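Local coordinates for protein probable CoA-transferase alpha subunit (Rhodococcus jostii, PDB 6COJ) that binds a coenzyme A thioester and probably transfers or processes such thioesters together with a different partner chain, at residues Y97-A102 with R269-S274; G68-G73 with V89-A94; A53-D58 with L75-K80; G42-P47 with F254-D259. The protein carries 1 engineered substitution. All coordinates share one frame; numbering follows the deposited sequence.

Contact 1. Residues Y97-A102 with R269-S274; sequences YDPWFA and RHYAES. With F8G (S-{(3R,5R,9R)-1-[(2R,3S,4R,5R)-5-(6-amino-9H-purin-9-yl)-4-hydroxy-3-(phosphonooxy)tetrahydrofuran-2-yl]-3,5,9-trihydroxy-8,8-dimethyl-3,5-dioxido-10,14-dioxo-2,4,6-trioxa-11,15-diaza-3lambda~5~,5lambda~5~-diphosphaheptadecan-17-yl} (5R,10R)-7-hydroxy-10-methyl-2-oxo-1-oxaspiro[4.5]dec-6-ene-6-carbothioate (non-preferred name)), chain E.
In the plane of the Y271 ring, at its edge, lies OD2 of D98, while the hydroxyl of Y271 in turn lies in plane at the edge of the W100 indole, where OH is 3.7 Å from W100 CD1. The indole and phenol planes are turned 43° apart, an oblique meeting in which W100 CD1 comes near Y271 CE1. Around them, F254 adds its ring to that of Y271 and W281 forms an edge-to-face pair with W100.

The polar centre is the bond from Y271 OH to D98 OD2, 2.6 Å long and received on the syn lone pair of the carboxylate. The side chains of D98 and Y271 cross at about a right angle, with carboxylate and ring planes 44° apart. D98 is also the N-cap of helix 99-106: its OD1 takes F101 N on the anti lone pair at 2.9 Å, nearly straight at 169°, and W100 N more weakly. One oxygen thus caps its own helix while the other ties that helix to helix 265-274, and the helix start would probably favour the charged carboxylate. Beside this polar pair, P99 CG packs 4.2 Å from A272 CB.

Y97, just ahead of the cap, serves the ligand instead. Its OH donates to OBO, an oxygen on phosphorus of the bound CoA thioester F8G, across a very short 2.4 Å, and OBO stays in the plane of the ring at its edge. An aromatic side chain of another protein chain meets the Y97 ring edge-to-face.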
# COMPACT_ATOMS: atom_id res chain seq x y z
N TYR A 97 -2.78 -29.36 5.66
CA TYR A 97 -3.28 -28.90 6.94
C TYR A 97 -2.21 -29.14 7.99
O TYR A 97 -1.55 -30.17 7.99
CB TYR A 97 -4.57 -29.65 7.29
CG TYR A 97 -5.58 -29.66 6.16
CD1 TYR A 97 -5.82 -28.52 5.39
CD2 TYR A 97 -6.29 -30.82 5.85
CE1 TYR A 97 -6.74 -28.53 4.35
CE2 TYR A 97 -7.21 -30.84 4.82
CZ TYR A 97 -7.43 -29.70 4.07
OH TYR A 97 -8.36 -29.73 3.04
N ASP A 98 -2.01 -28.16 8.87
CA ASP A 98 -1.06 -28.37 9.95
C ASP A 98 -1.69 -29.24 11.02
O ASP A 98 -2.75 -28.89 11.55
CB ASP A 98 -0.58 -27.05 10.56
CG ASP A 98 0.44 -27.29 11.66
OD1 ASP A 98 0.04 -27.64 12.79
OD2 ASP A 98 1.66 -27.17 11.39
N PRO A 99 -1.08 -30.37 11.38
CA PRO A 99 -1.74 -31.32 12.29
C PRO A 99 -1.79 -30.84 13.72
O PRO A 99 -2.66 -31.29 14.47
CB PRO A 99 -0.89 -32.59 12.14
CG PRO A 99 0.48 -32.06 11.79
CD PRO A 99 0.23 -30.86 10.91
N TRP A 100 -0.87 -29.97 14.14
CA TRP A 100 -0.93 -29.47 15.51
C TRP A 100 -1.99 -28.38 15.67
O TRP A 100 -2.70 -28.34 16.67
CB TRP A 100 0.44 -28.98 15.97
CG TRP A 100 1.31 -30.08 16.47
CD1 TRP A 100 2.47 -30.54 15.90
CD2 TRP A 100 1.10 -30.88 17.63
NE1 TRP A 100 2.99 -31.57 16.64
CE2 TRP A 100 2.16 -31.80 17.72
CE3 TRP A 100 0.11 -30.90 18.62
CZ2 TRP A 100 2.27 -32.74 18.75
CZ3 TRP A 100 0.21 -31.83 19.64
CH2 TRP A 100 1.28 -32.73 19.70
N PHE A 101 -2.10 -27.49 14.68
CA PHE A 101 -3.23 -26.58 14.67
C PHE A 101 -4.55 -27.36 14.64
O PHE A 101 -5.49 -27.04 15.38
CB PHE A 101 -3.10 -25.64 13.47
CG PHE A 101 -4.29 -24.75 13.27
CD1 PHE A 101 -4.57 -23.73 14.16
CD2 PHE A 101 -5.13 -24.94 12.19
CE1 PHE A 101 -5.66 -22.89 13.97
CE2 PHE A 101 -6.23 -24.11 11.99
CZ PHE A 101 -6.49 -23.09 12.88
N ALA A 102 -4.64 -28.40 13.80
CA ALA A 102 -5.86 -29.19 13.75
C ALA A 102 -6.19 -29.81 15.10
O ALA A 102 -7.35 -29.82 15.52
CB ALA A 102 -5.74 -30.28 12.67
N ARG A 269 7.55 -32.87 5.95
CA ARG A 269 6.80 -34.12 6.02
C ARG A 269 7.08 -34.86 7.32
O ARG A 269 6.16 -35.41 7.93
CB ARG A 269 7.08 -35.00 4.81
CG ARG A 269 6.32 -34.57 3.58
CD ARG A 269 6.38 -35.60 2.48
NE ARG A 269 7.73 -35.81 1.97
CZ ARG A 269 8.24 -35.16 0.92
NH1 ARG A 269 7.52 -34.24 0.29
NH2 ARG A 269 9.47 -35.43 0.52
N HIS A 270 8.34 -34.89 7.75
CA HIS A 270 8.69 -35.57 9.00
C HIS A 270 8.07 -34.88 10.20
O HIS A 270 7.57 -35.54 11.12
CB HIS A 270 10.21 -35.64 9.14
CG HIS A 270 10.67 -36.35 10.38
ND1 HIS A 270 10.47 -37.70 10.58
CD2 HIS A 270 11.33 -35.90 11.47
CE1 HIS A 270 10.98 -38.05 11.75
NE2 HIS A 270 11.50 -36.98 12.31
N TYR A 271 8.07 -33.54 10.22
CA TYR A 271 7.38 -32.80 11.26
C TYR A 271 5.90 -33.19 11.33
O TYR A 271 5.38 -33.51 12.40
CB TYR A 271 7.54 -31.29 11.01
CG TYR A 271 6.43 -30.44 11.59
CD1 TYR A 271 6.38 -30.14 12.95
CD2 TYR A 271 5.41 -29.94 10.78
CE1 TYR A 271 5.36 -29.36 13.49
CE2 TYR A 271 4.38 -29.17 11.31
CZ TYR A 271 4.36 -28.88 12.66
OH TYR A 271 3.35 -28.12 13.19
N ALA A 272 5.23 -33.20 10.17
CA ALA A 272 3.79 -33.47 10.15
C ALA A 272 3.49 -34.90 10.58
O ALA A 272 2.59 -35.14 11.39
CB ALA A 272 3.23 -33.18 8.76
N GLU A 273 4.25 -35.87 10.06
CA GLU A 273 4.03 -37.26 10.44
C GLU A 273 4.40 -37.51 11.90
O GLU A 273 3.84 -38.41 12.53
CB GLU A 273 4.80 -38.20 9.52
CG GLU A 273 4.13 -38.41 8.17
CD GLU A 273 5.13 -38.61 7.05
OE1 GLU A 273 6.33 -38.80 7.35
OE2 GLU A 273 4.72 -38.58 5.87
N SER A 274 5.33 -36.74 12.45
CA SER A 274 5.69 -36.95 13.85
C SER A 274 4.59 -36.49 14.81
O SER A 274 4.58 -36.93 15.97
CB SER A 274 7.02 -36.27 14.17
OG SER A 274 8.09 -36.92 13.49
C4 F8G E . -15.45 -35.41 8.09
C5 F8G E . -16.75 -34.73 8.13
C6 F8G E . -17.27 -34.29 9.45
C8 F8G E . -16.24 -35.26 6.07
N1 F8G E . -16.54 -34.52 10.56
N3 F8G E . -14.75 -35.62 9.23
C1' F8G E . -13.98 -36.38 6.36
C2 F8G E . -15.23 -35.20 10.55
C2' F8G E . -14.17 -37.38 5.24
C3' F8G E . -12.82 -37.32 4.56
C4' F8G E . -12.47 -35.86 4.64
C5' F8G E . -13.00 -35.13 3.42
CAA F8G E . -7.20 -14.68 -3.17
CAB F8G E . -7.46 -16.17 -3.16
CAC F8G E . -6.84 -17.02 -2.31
CAD F8G E . -5.58 -16.60 -1.57
CAE F8G E . -5.13 -15.21 -1.99
CAF F8G E . -6.30 -14.25 -2.03
CAG F8G E . -7.42 -18.34 -2.04
CAI F8G E . -4.06 -14.64 -1.07
CAK F8G E . -4.40 -17.59 -1.68
CAL F8G E . -4.12 -18.19 -0.29
CAM F8G E . -5.17 -17.52 0.56
CAQ F8G E . -9.04 -20.53 -2.04
CAR F8G E . -8.15 -21.56 -2.71
CAT F8G E . -9.09 -23.77 -2.44
CAU F8G E . -8.88 -25.13 -1.81
CAV F8G E . -10.14 -25.99 -1.76
CAX F8G E . -9.53 -28.30 -2.01
CAY F8G E . -9.32 -29.66 -1.39
CAZ F8G E . -10.48 -30.62 -1.69
CBA F8G E . -10.30 -31.88 -0.87
CBM F8G E . -11.79 -29.96 -1.28
CBN F8G E . -10.53 -31.01 -3.16
N6 F8G E . -18.47 -33.66 9.54
N7 F8G E . -17.19 -34.68 6.85
N9 F8G E . -15.22 -35.71 6.82
NAS F8G E . -8.22 -22.84 -2.05
NAW F8G E . -9.86 -27.30 -1.20
O2' F8G E . -14.45 -38.70 5.73
O3' F8G E . -11.85 -37.97 5.35
O4' F8G E . -13.13 -35.37 5.81
O5' F8G E . -12.30 -35.60 2.27
OAH F8G E . -8.26 -16.56 -3.97
OAJ F8G E . -6.88 -19.07 -1.21
OAN F8G E . -5.41 -17.71 1.73
OAO F8G E . -5.92 -16.55 -0.19
OBB F8G E . -10.20 -31.47 0.49
OBD F8G E . -11.29 -33.32 1.95
OBJ F8G E . -9.97 -23.54 -3.26
OBK F8G E . -9.40 -28.12 -3.21
OBL F8G E . -8.09 -30.23 -1.86
OBO F8G E . -9.59 -31.80 2.90
OBP F8G E . -8.77 -33.48 1.23
OBQ F8G E . -11.07 -35.09 0.08
OBR F8G E . -13.29 -34.05 0.57
OCI F8G E . -10.25 -39.87 5.87
OCJ F8G E . -12.57 -40.34 5.09
OCK F8G E . -10.88 -39.40 3.51
PBC F8G E . -9.90 -32.56 1.64
PBE F8G E . -11.98 -34.52 1.14
PCH F8G E . -11.36 -39.44 4.94
SAP F8G E . -8.79 -18.95 -2.79

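Contact 2. Residues G68-G73 with V89-A94; sequences GGPDLG and VSLDSA
G68 and V89 form a parallel beta bridge with CA atoms only 4.1 Å apart, closed by S90 N donating to G68 O at 2.9 Å and 164°, from above the carbonyl plane and not along a lone pair. The same carbonyl also receives the CA-H of V89, and one residue on G69 CA approaches S90 O at 3.3 Å. Glycine at 68 suits so close an approach, since a beta carbon there would run into CG2 of V89.

Each branch of V89 has its own task. CG1, anti to the backbone N, lies along the G68 carbonyl, whereas CG2 meets CD2 of L72 at 3.7 Å, the two side chains crossing at about a right angle. Farther along, L91 reaches with CD2 to the ring of P70, 3.8 Å from its CD.

Polar side chains fix the turns on both segments. D71 folds back over its own helix start, so that OD1 accepts G69 N at 2.8 Å, met nearly along the C-O axis. S90 OG accepts D92 N at 3.0 Å, an ST turn.

Strands 62-65 and 81-86 are neighbours in the parallel sheet and helix 70-77 connects them, so the bridge lies just past the strand ends of a beta-alpha-beta crossover of Rossmann-like kind, with the S90 side chain about 7 Å from F8G.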
# COMPACT_ATOMS: atom_id res chain seq x y z
N GLY A 68 -1.12 -18.35 8.91
CA GLY A 68 -0.55 -19.45 9.68
C GLY A 68 0.09 -20.56 8.87
O GLY A 68 -0.34 -20.92 7.78
N GLY A 69 1.13 -21.14 9.48
CA GLY A 69 1.80 -22.32 8.97
C GLY A 69 2.34 -23.13 10.13
O GLY A 69 1.73 -23.22 11.19
N PRO A 70 3.53 -23.73 9.95
CA PRO A 70 4.11 -24.54 11.03
C PRO A 70 4.56 -23.72 12.23
O PRO A 70 4.84 -24.31 13.29
CB PRO A 70 5.30 -25.23 10.35
CG PRO A 70 5.69 -24.27 9.23
CD PRO A 70 4.38 -23.69 8.75
N ASP A 71 4.67 -22.40 12.09
CA ASP A 71 4.87 -21.54 13.25
C ASP A 71 3.74 -21.72 14.25
O ASP A 71 3.97 -21.97 15.45
CB ASP A 71 4.98 -20.07 12.81
CG ASP A 71 3.77 -19.57 12.01
OD1 ASP A 71 3.20 -20.33 11.19
OD2 ASP A 71 3.39 -18.39 12.21
N LEU A 72 2.50 -21.60 13.77
CA LEU A 72 1.35 -21.76 14.64
C LEU A 72 1.22 -23.20 15.12
O LEU A 72 0.87 -23.45 16.28
CB LEU A 72 0.08 -21.31 13.89
CG LEU A 72 -1.21 -21.28 14.70
CD1 LEU A 72 -1.06 -20.41 15.94
CD2 LEU A 72 -2.36 -20.78 13.83
N GLY A 73 1.53 -24.17 14.25
CA GLY A 73 1.51 -25.56 14.68
C GLY A 73 2.45 -25.83 15.83
O GLY A 73 2.07 -26.45 16.83
N VAL A 89 -4.53 -21.40 7.81
CA VAL A 89 -3.37 -22.14 8.28
C VAL A 89 -3.05 -23.19 7.23
O VAL A 89 -3.91 -24.01 6.89
CB VAL A 89 -3.60 -22.80 9.65
CG1 VAL A 89 -2.33 -23.55 10.08
CG2 VAL A 89 -3.99 -21.75 10.70
N SER A 90 -1.83 -23.14 6.69
CA SER A 90 -1.47 -24.07 5.62
C SER A 90 0.02 -24.37 5.68
O SER A 90 0.83 -23.49 5.99
CB SER A 90 -1.78 -23.49 4.24
OG SER A 90 -1.45 -24.42 3.22
N LEU A 91 0.36 -25.63 5.39
CA LEU A 91 1.74 -26.04 5.19
C LEU A 91 2.20 -25.86 3.74
O LEU A 91 3.37 -26.12 3.45
CB LEU A 91 1.94 -27.48 5.64
CG LEU A 91 1.67 -27.78 7.13
CD1 LEU A 91 1.92 -29.25 7.45
CD2 LEU A 91 2.53 -26.89 8.02
N ASP A 92 1.30 -25.46 2.84
CA ASP A 92 1.60 -25.18 1.43
C ASP A 92 1.87 -26.43 0.59
O ASP A 92 1.54 -26.46 -0.60
CB ASP A 92 2.69 -24.12 1.27
CG ASP A 92 2.17 -22.72 1.48
OD1 ASP A 92 1.08 -22.41 0.95
OD2 ASP A 92 2.81 -21.92 2.20
N SER A 93 2.46 -27.45 1.19
CA SER A 93 2.63 -28.76 0.57
C SER A 93 1.84 -29.78 1.38
O SER A 93 1.44 -29.53 2.52
CB SER A 93 4.10 -29.20 0.56
OG SER A 93 4.97 -28.10 0.37
N ALA A 94 1.64 -30.96 0.78
CA ALA A 94 0.97 -32.06 1.48
C ALA A 94 1.69 -32.32 2.80
O ALA A 94 2.92 -32.29 2.85
CB ALA A 94 0.97 -33.30 0.61

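Contact 3. Residues A53-D58 with L75-K80; sequences ALLRSD and LCSAGK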
# COMPACT_ATOMS: atom_id res chain seq x y z
N ALA A 53 12.75 -20.67 19.79
CA ALA A 53 13.16 -20.02 21.03
C ALA A 53 11.96 -19.78 21.95
O ALA A 53 12.07 -19.90 23.17
CB ALA A 53 13.92 -18.72 20.73
N LEU A 54 10.81 -19.43 21.37
CA LEU A 54 9.58 -19.35 22.16
C LEU A 54 9.26 -20.69 22.83
O LEU A 54 8.87 -20.72 24.00
CB LEU A 54 8.42 -18.91 21.28
CG LEU A 54 8.03 -17.44 21.38
CD1 LEU A 54 6.97 -17.10 20.33
CD2 LEU A 54 7.52 -17.12 22.77
N LEU A 55 9.40 -21.80 22.09
CA LEU A 55 9.11 -23.11 22.65
C LEU A 55 10.02 -23.44 23.82
O LEU A 55 9.60 -24.07 24.79
CB LEU A 55 9.23 -24.19 21.57
CG LEU A 55 7.90 -24.69 20.99
CD1 LEU A 55 7.07 -23.54 20.46
CD2 LEU A 55 8.13 -25.75 19.91
N ARG A 56 11.29 -23.02 23.74
CA ARG A 56 12.22 -23.27 24.84
C ARG A 56 11.86 -22.46 26.07
O ARG A 56 12.18 -22.87 27.19
CB ARG A 56 13.64 -22.91 24.40
CG ARG A 56 14.24 -23.85 23.37
CD ARG A 56 15.74 -23.66 23.26
NE ARG A 56 16.13 -22.32 22.82
CZ ARG A 56 16.23 -21.96 21.55
NH1 ARG A 56 15.97 -22.83 20.58
NH2 ARG A 56 16.60 -20.72 21.24
N SER A 57 11.21 -21.31 25.89
CA SER A 57 10.87 -20.39 26.96
C SER A 57 9.60 -20.83 27.67
O SER A 57 8.91 -21.77 27.25
CB SER A 57 10.67 -18.97 26.41
OG SER A 57 9.37 -18.79 25.86
N ASP A 58 9.26 -20.12 28.74
CA ASP A 58 8.00 -20.31 29.44
C ASP A 58 6.92 -19.32 29.01
O ASP A 58 5.87 -19.25 29.66
CB ASP A 58 8.20 -20.26 30.96
CG ASP A 58 8.65 -18.90 31.47
OD1 ASP A 58 8.89 -17.98 30.65
OD2 ASP A 58 8.76 -18.75 32.70
N LEU A 75 3.67 -23.70 18.01
CA LEU A 75 3.17 -23.04 19.21
C LEU A 75 2.01 -23.83 19.83
O LEU A 75 1.92 -23.96 21.06
CB LEU A 75 2.76 -21.60 18.89
CG LEU A 75 3.94 -20.69 18.55
CD1 LEU A 75 3.43 -19.35 18.04
CD2 LEU A 75 4.87 -20.49 19.74
N CYS A 76 1.14 -24.39 18.99
CA CYS A 76 0.04 -25.20 19.50
C CYS A 76 0.54 -26.48 20.14
O CYS A 76 -0.03 -26.94 21.14
CB CYS A 76 -0.95 -25.52 18.38
SG CYS A 76 -1.99 -24.12 17.89
N SER A 77 1.60 -27.07 19.58
CA SER A 77 2.15 -28.29 20.16
C SER A 77 2.62 -28.07 21.59
O SER A 77 2.67 -29.03 22.37
CB SER A 77 3.29 -28.86 19.31
OG SER A 77 4.52 -28.17 19.52
N ALA A 78 2.96 -26.84 21.96
CA ALA A 78 3.42 -26.53 23.31
C ALA A 78 2.36 -25.84 24.14
O ALA A 78 2.66 -25.36 25.24
CB ALA A 78 4.69 -25.67 23.24
N GLY A 79 1.11 -25.81 23.66
CA GLY A 79 0.02 -25.21 24.39
C GLY A 79 0.19 -23.73 24.65
O GLY A 79 -0.31 -23.22 25.66
N LYS A 80 0.88 -23.02 23.76
CA LYS A 80 1.22 -21.62 24.01
C LYS A 80 0.19 -20.64 23.46
O LYS A 80 0.35 -19.44 23.69
CB LYS A 80 2.61 -21.30 23.47
CG LYS A 80 3.73 -21.89 24.34
CD LYS A 80 5.08 -21.68 23.71
CE LYS A 80 6.18 -22.28 24.55
NZ LYS A 80 6.38 -21.55 25.83
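L75 pushes its CD2 methyl against two leucines of helix 48-56, 3.8 Å from CD1 of L55 and 4.0 Å from CD1 of L54, crossing both side chains obliquely. It stands close to the end of helix 70-77, which a Schellman motif terminates: K80 N returns to L75 O, G79 N to C76 O, and G79 takes the positive phi. The chain then turns into strand 81-86 of the parallel sheet, so the contact joins the C-terminal ends of two neighbouring helices of this alpha/beta fold. On the more exposed side A78 rests its CB on CG of L55.

K80 leaves the turn as an extended chain and bends only at chi4 (-69°), which brings CE to 3.6 Å from L55 CA and carries the ammonium group past the end of helix 48-56. There NZ donates to S57 O at 2.9 Å, from well above the carbonyl plane, and also to V59 O. The carbonyl end of the helix would probably help to stabilise the positive charge. An alanine here would remove the ammonium group and most of the chain, and would probably leave the carbonyls of S57 and V59 without this donor and loosen the packing over L55.

The helix end is secured from within as well. S57 OG accepts V59 N and, from the crowded position between backbone N and carbonyl carbon, donates to L54 O at 2.7 Å, in the carbonyl plane and on a lone pair.

Contact 4. Residues G42-P47 with F254-D259; sequences GSRRKP and FTLAGD
S43 to R45 and T255 to A257 run side by side in the same direction, joined by a single bridge between R44 and L256 with CA atoms 4.8 Å apart. R45 N donates to L256 O at a short 2.6 Å, though bent to 141°, while the return bond from L256 N to S43 O is weak. R45 has positive phi, and beyond it the chain turns so that K46 N faces the side chain of T255.

That side chain points toward 42-47 and works with both branches. OG1, in the crowded position between backbone N and carbonyl carbon, accepts K46 N at 3.0 Å and 155° and is bonded to A252 O on its own loop. CG2 lies 3.5 Å from S43 OG, whose polar partner is Q268. A valine here would remove the hydroxyl and would probably cost K46 N its acceptor and loosen the link between the two loops.

L256 and R44 lie alongside each other, pointing the same way, with L256 CD1 3.6 Å from R44 CB. The basic ends go elsewhere: R44 NE to D92, R45 to D203 and H183 O, K46 NZ to D71, G39 O and Y67 O.

Three basic side chains thus leave one short loop for three separate carboxylates, so the positive charge of this largely buried region is probably offset mainly by these carboxylates, and these pairs tie the loop to several parts of the fold.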
# COMPACT_ATOMS: atom_id res chain seq x y z
N GLY A 42 2.08 -18.96 5.62
CA GLY A 42 2.03 -20.40 5.46
C GLY A 42 3.38 -21.02 5.79
O GLY A 42 3.98 -20.73 6.83
N SER A 43 3.90 -21.85 4.88
CA SER A 43 5.24 -22.40 5.05
C SER A 43 6.28 -21.62 4.24
O SER A 43 7.07 -22.18 3.46
CB SER A 43 5.24 -23.89 4.71
OG SER A 43 6.49 -24.50 5.00
N ARG A 44 6.28 -20.30 4.43
CA ARG A 44 7.13 -19.40 3.64
C ARG A 44 7.72 -18.34 4.56
O ARG A 44 6.98 -17.55 5.17
CB ARG A 44 6.35 -18.74 2.49
CG ARG A 44 5.53 -19.72 1.67
CD ARG A 44 4.66 -19.03 0.62
NE ARG A 44 3.60 -19.91 0.16
CZ ARG A 44 3.15 -19.99 -1.09
NH1 ARG A 44 3.69 -19.25 -2.06
NH2 ARG A 44 2.17 -20.84 -1.38
N ARG A 45 9.05 -18.32 4.63
CA ARG A 45 9.84 -17.34 5.38
C ARG A 45 9.28 -17.05 6.76
O ARG A 45 9.15 -15.91 7.20
CB ARG A 45 10.13 -16.07 4.58
CG ARG A 45 11.51 -15.50 4.92
CD ARG A 45 11.86 -14.23 4.13
NE ARG A 45 10.94 -13.15 4.50
CZ ARG A 45 10.14 -12.48 3.66
NH1 ARG A 45 10.17 -12.70 2.35
NH2 ARG A 45 9.32 -11.57 4.17
N LYS A 46 8.97 -18.13 7.48
CA LYS A 46 8.56 -17.98 8.86
C LYS A 46 9.79 -17.80 9.75
O LYS A 46 10.84 -18.37 9.47
CB LYS A 46 7.80 -19.22 9.30
CG LYS A 46 6.40 -19.27 8.73
CD LYS A 46 5.53 -18.25 9.40
CE LYS A 46 4.13 -18.22 8.83
NZ LYS A 46 3.33 -17.24 9.60
N PRO A 47 9.68 -17.01 10.84
CA PRO A 47 10.80 -16.88 11.80
C PRO A 47 10.87 -18.10 12.71
O PRO A 47 10.59 -18.05 13.92
CB PRO A 47 10.45 -15.59 12.54
CG PRO A 47 8.95 -15.60 12.56
CD PRO A 47 8.54 -16.14 11.20
N PHE A 254 11.95 -24.98 8.77
CA PHE A 254 11.92 -25.67 7.48
C PHE A 254 11.05 -25.02 6.41
O PHE A 254 10.68 -25.68 5.44
CB PHE A 254 11.45 -27.12 7.70
CG PHE A 254 10.28 -27.26 8.64
CD1 PHE A 254 8.97 -27.12 8.19
CD2 PHE A 254 10.49 -27.52 9.99
CE1 PHE A 254 7.90 -27.25 9.06
CE2 PHE A 254 9.42 -27.65 10.87
CZ PHE A 254 8.12 -27.52 10.41
N THR A 255 10.72 -23.74 6.56
CA THR A 255 9.98 -23.04 5.51
C THR A 255 10.95 -22.48 4.47
O THR A 255 12.17 -22.44 4.67
CB THR A 255 9.11 -21.93 6.11
OG1 THR A 255 9.93 -20.87 6.65
CG2 THR A 255 8.24 -22.51 7.22
N LEU A 256 10.41 -22.07 3.32
CA LEU A 256 11.28 -21.49 2.29
C LEU A 256 11.71 -20.07 2.67
O LEU A 256 11.17 -19.45 3.58
CB LEU A 256 10.61 -21.54 0.91
CG LEU A 256 9.26 -20.85 0.67
CD1 LEU A 256 9.38 -19.33 0.64
CD2 LEU A 256 8.64 -21.36 -0.64
N ALA A 257 12.70 -19.54 1.95
CA ALA A 257 13.23 -18.23 2.32
C ALA A 257 13.72 -17.47 1.09
O ALA A 257 14.87 -17.05 1.00
CB ALA A 257 14.32 -18.35 3.37
N GLY A 258 12.82 -17.26 0.13
CA GLY A 258 13.17 -16.45 -1.03
C GLY A 258 14.36 -17.04 -1.76
O GLY A 258 14.42 -18.25 -2.01
N ASP A 259 15.34 -16.18 -2.07
CA ASP A 259 16.54 -16.58 -2.79
C ASP A 259 17.51 -17.41 -1.95
O ASP A 259 18.43 -18.01 -2.52
CB ASP A 259 17.32 -15.34 -3.25
CG ASP A 259 16.74 -14.71 -4.49
OD1 ASP A 259 15.88 -15.33 -5.14
OD2 ASP A 259 17.16 -13.57 -4.82

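In the fold
Contacts 2 and 4 lie in loops past the C-terminal ends of strands, while contact 3 joins the far ends of helices 48-56 and 70-77. Contact 4, which joins loops 207 residues apart, encloses contacts 2 and 3 in sequence and crosses contact 1. Helix 70-77 is shared: contact 2 uses its beginning and contact 3 its end, with centres about 16 Å apart. Contacts 1 and 2, centres about 8 Å apart, touch where W100 and F101 pack on G73 and V89. Contact 4, about 11 Å from contact 2 between centres, touches it where P70 packs on F254. Contact 1 joins late helix 265-274 to helix 99-106, just ahead of which Y97 reaches the bound CoA thioester.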